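Local coordinates for Lmo0305 protein (Listeria monocytogenes, PDB 3PJ0) that is of unknown function but has the fold of pyridoxal-phosphate-dependent aminotransferase-like proteins and carries covalently bound pyridoxal phosphate, at residues I82-K87 with P137-L142; E88-A93 with L111-P116. All blocks are in the same frame, centred on the assembly; numbering follows the deposited sequence. Where two conformers were deposited one is given.

Contact 1: residues I82-K87 with P137-L142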
loop_
_atom_site.group_PDB
_atom_site.type_symbol
_atom_site.label_atom_id
_atom_site.label_comp_id
_atom_site.label_asym_id
_atom_site.label_seq_id
_atom_site.Cartn_x
_atom_site.Cartn_y
_atom_site.Cartn_z
ATOM N N ILE A 82 -0.601 0.983 -19.319
ATOM C CA ILE A 82 -0.198 2.194 -19.988
ATOM C C ILE A 82 0.308 1.864 -21.401
ATOM O O ILE A 82 -0.121 2.504 -22.373
ATOM C CB ILE A 82 0.869 2.939 -19.186
ATOM C CG1 ILE A 82 0.281 3.414 -17.862
ATOM C CG2 ILE A 82 1.461 4.154 -19.974
ATOM C CD1 ILE A 82 1.321 3.907 -16.819
ATOM N N TRP A 83 1.186 0.861 -21.539
ATOM C CA TRP A 83 1.687 0.499 -22.873
ATOM C C TRP A 83 0.565 -0.073 -23.757
ATOM O O TRP A 83 0.552 0.190 -24.931
ATOM C CB TRP A 83 2.893 -0.435 -22.811
ATOM C CG TRP A 83 4.104 0.156 -22.149
ATOM C CD1 TRP A 83 4.810 -0.388 -21.131
ATOM C CD2 TRP A 83 4.701 1.432 -22.408
ATOM N NE1 TRP A 83 5.820 0.439 -20.750
ATOM C CE2 TRP A 83 5.776 1.574 -21.509
ATOM C CE3 TRP A 83 4.438 2.470 -23.322
ATOM C CZ2 TRP A 83 6.601 2.700 -21.497
ATOM C CZ3 TRP A 83 5.251 3.608 -23.295
ATOM C CH2 TRP A 83 6.319 3.706 -22.399
ATOM N N ALA A 84 -0.390 -0.815 -23.182
ATOM C CA ALA A 84 -1.523 -1.335 -23.961
ATOM C C ALA A 84 -2.356 -0.181 -24.543
ATOM O O ALA A 84 -2.778 -0.219 -25.727
ATOM C CB ALA A 84 -2.397 -2.264 -23.104
ATOM N N ASP A 85 -2.581 0.848 -23.721
ATOM C CA ASP A 85 -3.291 2.036 -24.175
ATOM C C ASP A 85 -2.546 2.794 -25.276
ATOM O O ASP A 85 -3.168 3.237 -26.220
ATOM C CB ASP A 85 -3.578 2.978 -23.019
ATOM C CG ASP A 85 -4.713 2.492 -22.118
ATOM O OD1 ASP A 85 -5.456 1.539 -22.472
ATOM O OD2 ASP A 85 -4.866 3.111 -21.045
ATOM N N ARG A 86 -1.233 2.961 -25.143
ATOM C CA ARG A 86 -0.415 3.635 -26.170
ATOM C C ARG A 86 -0.445 2.905 -27.523
ATOM O O ARG A 86 -0.479 3.545 -28.590
ATOM C CB ARG A 86 1.073 3.722 -25.749
ATOM C CG ARG A 86 1.389 4.545 -24.543
ATOM C CD ARG A 86 1.071 6.035 -24.695
ATOM N NE ARG A 86 1.495 6.693 -23.456
ATOM C CZ ARG A 86 2.735 7.111 -23.212
ATOM N NH1 ARG A 86 3.703 6.992 -24.122
ATOM N NH2 ARG A 86 3.016 7.649 -22.031
ATOM N N LYS A 87 -0.462 1.574 -27.474
ATOM C CA LYS A 87 -0.437 0.722 -28.665
ATOM C C LYS A 87 -1.821 0.224 -29.086
ATOM O O LYS A 87 -1.933 -0.463 -30.088
ATOM C CB LYS A 87 0.413 -0.522 -28.389
ATOM C CG LYS A 87 1.825 -0.281 -27.909
ATOM C CD LYS A 87 2.710 0.304 -28.977
ATOM C CE LYS A 87 4.093 0.564 -28.431
ATOM N NZ LYS A 87 4.935 1.232 -29.449
ATOM N N PRO A 137 0.090 -9.803 -32.699
ATOM C CA PRO A 137 0.914 -8.724 -32.178
ATOM C C PRO A 137 0.633 -8.444 -30.703
ATOM O O PRO A 137 -0.460 -8.756 -30.200
ATOM C CB PRO A 137 0.515 -7.514 -33.034
ATOM C CG PRO A 137 -0.277 -8.073 -34.180
ATOM C CD PRO A 137 -0.880 -9.329 -33.696
ATOM N N VAL A 138 1.627 -7.870 -30.038
ATOM C CA VAL A 138 1.514 -7.505 -28.624
ATOM C C VAL A 138 1.928 -6.060 -28.385
ATOM O O VAL A 138 2.716 -5.510 -29.156
ATOM C CB VAL A 138 2.371 -8.435 -27.731
ATOM C CG1 VAL A 138 1.786 -9.860 -27.776
ATOM C CG2 VAL A 138 3.868 -8.413 -28.147
ATOM N N SER A 139 1.366 -5.423 -27.350
ATOM C CA SER A 139 1.760 -4.060 -26.996
ATOM C C SER A 139 3.107 -4.051 -26.290
ATOM O O SER A 139 3.899 -3.118 -26.464
ATOM C CB SER A 139 0.730 -3.375 -26.094
ATOM O OG SER A 139 0.427 -4.162 -24.953
ATOM N N SER A 140 3.333 -5.055 -25.442
ATOM C CA SER A 140 4.598 -5.167 -24.743
ATOM C C SER A 140 5.018 -6.609 -24.449
ATOM O O SER A 140 4.206 -7.569 -24.487
ATOM C CB SER A 140 4.527 -4.418 -23.406
ATOM O OG SER A 140 3.707 -5.130 -22.527
ATOM N N VAL A 141 6.316 -6.729 -24.203
ATOM C CA VAL A 141 6.953 -7.944 -23.734
ATOM C C VAL A 141 7.526 -7.540 -22.387
ATOM O O VAL A 141 8.081 -6.431 -22.221
ATOM C CB VAL A 141 8.078 -8.417 -24.698
ATOM C CG1 VAL A 141 8.957 -9.501 -24.071
ATOM C CG2 VAL A 141 7.469 -8.924 -25.990
ATOM N N LEU A 142 7.410 -8.446 -21.434
ATOM C CA LEU A 142 7.954 -8.239 -20.090
ATOM C C LEU A 142 9.034 -9.270 -19.906
ATOM O O LEU A 142 8.835 -10.442 -20.231
ATOM C CB LEU A 142 6.856 -8.399 -19.035
ATOM C CG LEU A 142 7.257 -8.362 -17.543
ATOM C CD1 LEU A 142 6.023 -7.947 -16.693
ATOM C CD2 LEU A 142 7.850 -9.683 -17.006
#
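The C-terminal part of helix 72-87 packs on the entry to strand 140-144, an inner strand of the seven-stranded mixed sheet. The contact is buried and centres on Ser139. No hydrogen bond joins the two segments, so they meet by van der Waals contact. The backbones are nearest at Ala84 and Ser139, with their CA atoms 5.2 Å apart. Ser139 points its side chain at the helix. Ser139 CB lies 3.7 Å from Lys87 CB and 3.8 Å from Trp83 O. That carbonyl oxygen is already used within the helix, as it accepts from Lys87 N. Ser139 OG sits between its own backbone N and carbonyl carbon (chi1 53°). This puts Ser139 OG alongside Ala84, 3.6 Å from Ala84 CA and 3.9 Å from Ala84 CB. The hydroxyl is not left without partners. Its one proton can go to Asn89 O, the strongest partner, or to Arg91 O, or be shared between them. Both oxygens follow the helix in the chain.

Helix 72-87 is the crossover of a beta-alpha-beta unit. It links strand 65-69 to strand 91-94; the two strands are parallel but four others lie between them in the sheet. Strand 140-144 lies next to strand 91-94. Lys87 closes one end of the contact. Its chain bends at chi2 (-69°), with Lys87 CG 3.8 Å from Ser139 O. The ammonium end then leaves the contact and is hydrogen-bonded to Gly171 O. Trp83 gives mainly its base: CB approaches Ser140 CB at 4.3 Å. Its indole runs away from strand 140-144, stacks with Phe224 and bonds through NE1 to Ser201 OG. Trp83 and Lys87 also touch Ser173 of strand 173-178, so this part of the helix rests on two adjacent parallel strands. Ile82 faces helix 222-234 instead.

Contact 2: residues E88-A93 with L111-P116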
loop_
_atom_site.group_PDB
_atom_site.type_symbol
_atom_site.label_atom_id
_atom_site.label_comp_id
_atom_site.label_asym_id
_atom_site.label_seq_id
_atom_site.Cartn_x
_atom_site.Cartn_y
_atom_site.Cartn_z
ATOM N N GLU A 88 -2.859 0.570 -28.315
ATOM C CA GLU A 88 -4.233 0.089 -28.527
ATOM C C GLU A 88 -4.209 -1.434 -28.767
ATOM O O GLU A 88 -4.698 -1.945 -29.768
ATOM C CB GLU A 88 -4.974 0.854 -29.640
ATOM C CG GLU A 88 -5.429 2.279 -29.244
ATOM C CD GLU A 88 -6.351 2.948 -30.284
ATOM O OE1 GLU A 88 -6.755 2.288 -31.260
ATOM O OE2 GLU A 88 -6.676 4.139 -30.115
ATOM N N ASN A 89 -3.624 -2.156 -27.814
ATOM C CA ASN A 89 -3.497 -3.608 -27.917
ATOM C C ASN A 89 -3.367 -4.204 -26.516
ATOM O O ASN A 89 -2.357 -4.011 -25.849
ATOM C CB ASN A 89 -2.290 -3.938 -28.820
ATOM C CG ASN A 89 -2.095 -5.430 -29.047
ATOM O OD1 ASN A 89 -2.573 -6.255 -28.284
ATOM N ND2 ASN A 89 -1.361 -5.774 -30.096
ATOM N N ARG A 90 -4.390 -4.931 -26.086
ATOM C CA ARG A 90 -4.437 -5.526 -24.729
ATOM C C ARG A 90 -3.732 -6.868 -24.598
ATOM O O ARG A 90 -3.882 -7.555 -23.569
ATOM C CB ARG A 90 -5.898 -5.618 -24.223
ATOM C CG ARG A 90 -6.578 -4.260 -23.945
ATOM C CD ARG A 90 -6.298 -3.611 -22.593
ATOM N NE ARG A 90 -7.111 -2.402 -22.459
ATOM C CZ ARG A 90 -8.152 -2.202 -21.666
ATOM N NH1 ARG A 90 -8.521 -3.065 -20.716
ATOM N NH2 ARG A 90 -8.795 -1.038 -21.772
ATOM N N ARG A 91 -2.988 -7.292 -25.619
ATOM C CA ARG A 91 -2.200 -8.521 -25.487
ATOM C C ARG A 91 -0.781 -8.137 -25.062
ATOM O O ARG A 91 -0.241 -7.125 -25.524
ATOM C CB ARG A 91 -2.161 -9.336 -26.791
ATOM C CG ARG A 91 -3.358 -10.289 -27.001
ATOM C CD ARG A 91 -4.654 -9.576 -27.128
ATOM N NE ARG A 91 -4.628 -8.619 -28.235
ATOM C CZ ARG A 91 -5.579 -7.724 -28.497
ATOM N NH1 ARG A 91 -6.673 -7.651 -27.739
ATOM N NH2 ARG A 91 -5.428 -6.893 -29.530
ATOM N N VAL A 92 -0.203 -8.923 -24.167
ATOM C CA VAL A 92 1.219 -8.777 -23.766
ATOM C C VAL A 92 1.869 -10.152 -23.834
ATOM O O VAL A 92 1.158 -11.153 -23.995
ATOM C CB VAL A 92 1.405 -8.178 -22.367
ATOM C CG1 VAL A 92 0.745 -6.816 -22.291
ATOM C CG2 VAL A 92 0.845 -9.096 -21.268
ATOM N N ALA A 93 3.191 -10.223 -23.688
ATOM C CA ALA A 93 3.868 -11.499 -23.717
ATOM C C ALA A 93 4.951 -11.582 -22.650
ATOM O O ALA A 93 5.676 -10.620 -22.397
ATOM C CB ALA A 93 4.470 -11.787 -25.134
ATOM N N LEU A 111 -8.300 -7.169 -13.492
ATOM C CA LEU A 111 -8.380 -5.727 -13.327
ATOM C C LEU A 111 -8.101 -4.959 -14.625
ATOM O O LEU A 111 -8.633 -3.863 -14.829
ATOM C CB LEU A 111 -7.456 -5.240 -12.212
ATOM C CG LEU A 111 -7.869 -5.589 -10.772
ATOM C CD1 LEU A 111 -6.772 -5.234 -9.798
ATOM C CD2 LEU A 111 -9.221 -4.913 -10.393
ATOM N N GLN A 112 -7.303 -5.542 -15.518
ATOM C CA GLN A 112 -6.938 -4.828 -16.741
ATOM C C GLN A 112 -7.461 -5.496 -18.017
ATOM O O GLN A 112 -7.344 -4.927 -19.112
ATOM C CB GLN A 112 -5.410 -4.651 -16.805
ATOM C CG GLN A 112 -4.796 -3.757 -15.731
ATOM C CD GLN A 112 -5.361 -2.345 -15.747
ATOM O OE1 GLN A 112 -5.851 -1.874 -16.765
ATOM N NE2 GLN A 112 -5.317 -1.679 -14.609
ATOM N N GLN A 113 -8.059 -6.681 -17.892
ATOM C CA GLN A 113 -8.549 -7.421 -19.070
ATOM C C GLN A 113 -7.469 -7.490 -20.156
ATOM O O GLN A 113 -7.754 -7.366 -21.357
ATOM C CB GLN A 113 -9.842 -6.830 -19.661
ATOM C CG GLN A 113 -11.026 -6.912 -18.734
ATOM C CD GLN A 113 -11.047 -5.779 -17.787
ATOM O OE1 GLN A 113 -10.886 -4.630 -18.197
ATOM N NE2 GLN A 113 -11.280 -6.066 -16.515
ATOM N N ILE A 114 -6.231 -7.677 -19.701
ATOM C CA ILE A 114 -5.081 -7.897 -20.569
ATOM C C ILE A 114 -4.891 -9.414 -20.747
ATOM O O ILE A 114 -5.089 -10.202 -19.801
ATOM C CB ILE A 114 -3.843 -7.185 -20.011
ATOM C CG1 ILE A 114 -3.968 -5.687 -20.332
ATOM C CG2 ILE A 114 -2.496 -7.843 -20.536
ATOM C CD1 ILE A 114 -2.835 -4.777 -19.772
ATOM N N THR A 115 -4.533 -9.827 -21.965
ATOM C CA THR A 115 -4.387 -11.256 -22.305
ATOM C C THR A 115 -2.909 -11.556 -22.476
ATOM O O THR A 115 -2.312 -11.076 -23.442
ATOM C CB THR A 115 -5.100 -11.607 -23.652
ATOM O OG1 THR A 115 -6.521 -11.374 -23.565
ATOM C CG2 THR A 115 -4.850 -13.069 -24.042
ATOM N N PRO A 116 -2.316 -12.356 -21.563
ATOM C CA PRO A 116 -0.884 -12.622 -21.691
ATOM C C PRO A 116 -0.631 -13.847 -22.538
ATOM O O PRO A 116 -1.272 -14.877 -22.314
ATOM C CB PRO A 116 -0.444 -12.869 -20.243
ATOM C CG PRO A 116 -1.612 -12.354 -19.377
ATOM C CD PRO A 116 -2.789 -12.681 -20.209
#
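Two backbone hydrogen bonds start the parallel pairing. Thr115 N donates to Arg90 O at 2.9 Å, nearly straight (163°) and in the carbonyl plane. Val92 N donates to Thr115 O at 3.1 Å, from above that carbonyl's plane. Arg91 pairs with Thr115, and Val92 with Pro116. On the Val92 face, Val92 CG2 touches Ile114 CG2 at 3.6 Å, the two side chains crossing at about a right angle, and also meets Pro116 CB. On the other face Arg91 and Thr115 lie side by side, with Arg91 CG 4.0 Å from Thr115 CB.

Arg90 adds a side-chain bond. Its chain bends at chi2 (-83°) and runs past Ile114, bringing Arg90 NH1 to 2.7 Å from Gln112 O. The bond is well off straight (137°), and NH1 sits above the carbonyl plane. The carbonyl lies near the end of helix 107-112, which would probably suit a positive charge. The guanidinium of Arg81 is close by, a like charge.

Asn89 shapes the approach to the strand. Asn89 OD1 accepts from Arg91 N at 2.9 Å, an Asx turn. Gln113, with positive phi, leads from helix 107-112 into strand 115-118.

Ile114 and Pro116 pack on Leu108 of that helix. Gln112 and Gln113 touch the second subunit. Strand 115-118 is one of the two outermost strands of the seven-stranded sheet within this chain, beside strand 91-94, which strand 140-144 flanks in turn.

How the contacts relate
Both contacts reach the same sheet, contact 1 at strand 140-144 and contact 2 at strands 91-94 and 115-118. Strand 91-94 follows helix 72-87 of contact 1 in the chain. Contact 2 is nested in the loop closed by contact 1, and their centres lie about 7 Å apart. Backbone bonds join them: Ala93 N to Ser140 O at 3.0 Å and Leu142 N to Ala93 O at 2.9 Å, both probable. Contact 1 is mostly buried and made by van der Waals touching across a helix-sheet interface. Contact 2 is partly buried. It relies on directed main-chain bonds and Arg90 at the sheet's margin, with an apolar patch on the Val92 face. Its Leu111-Gln113 part reaches the second subunit.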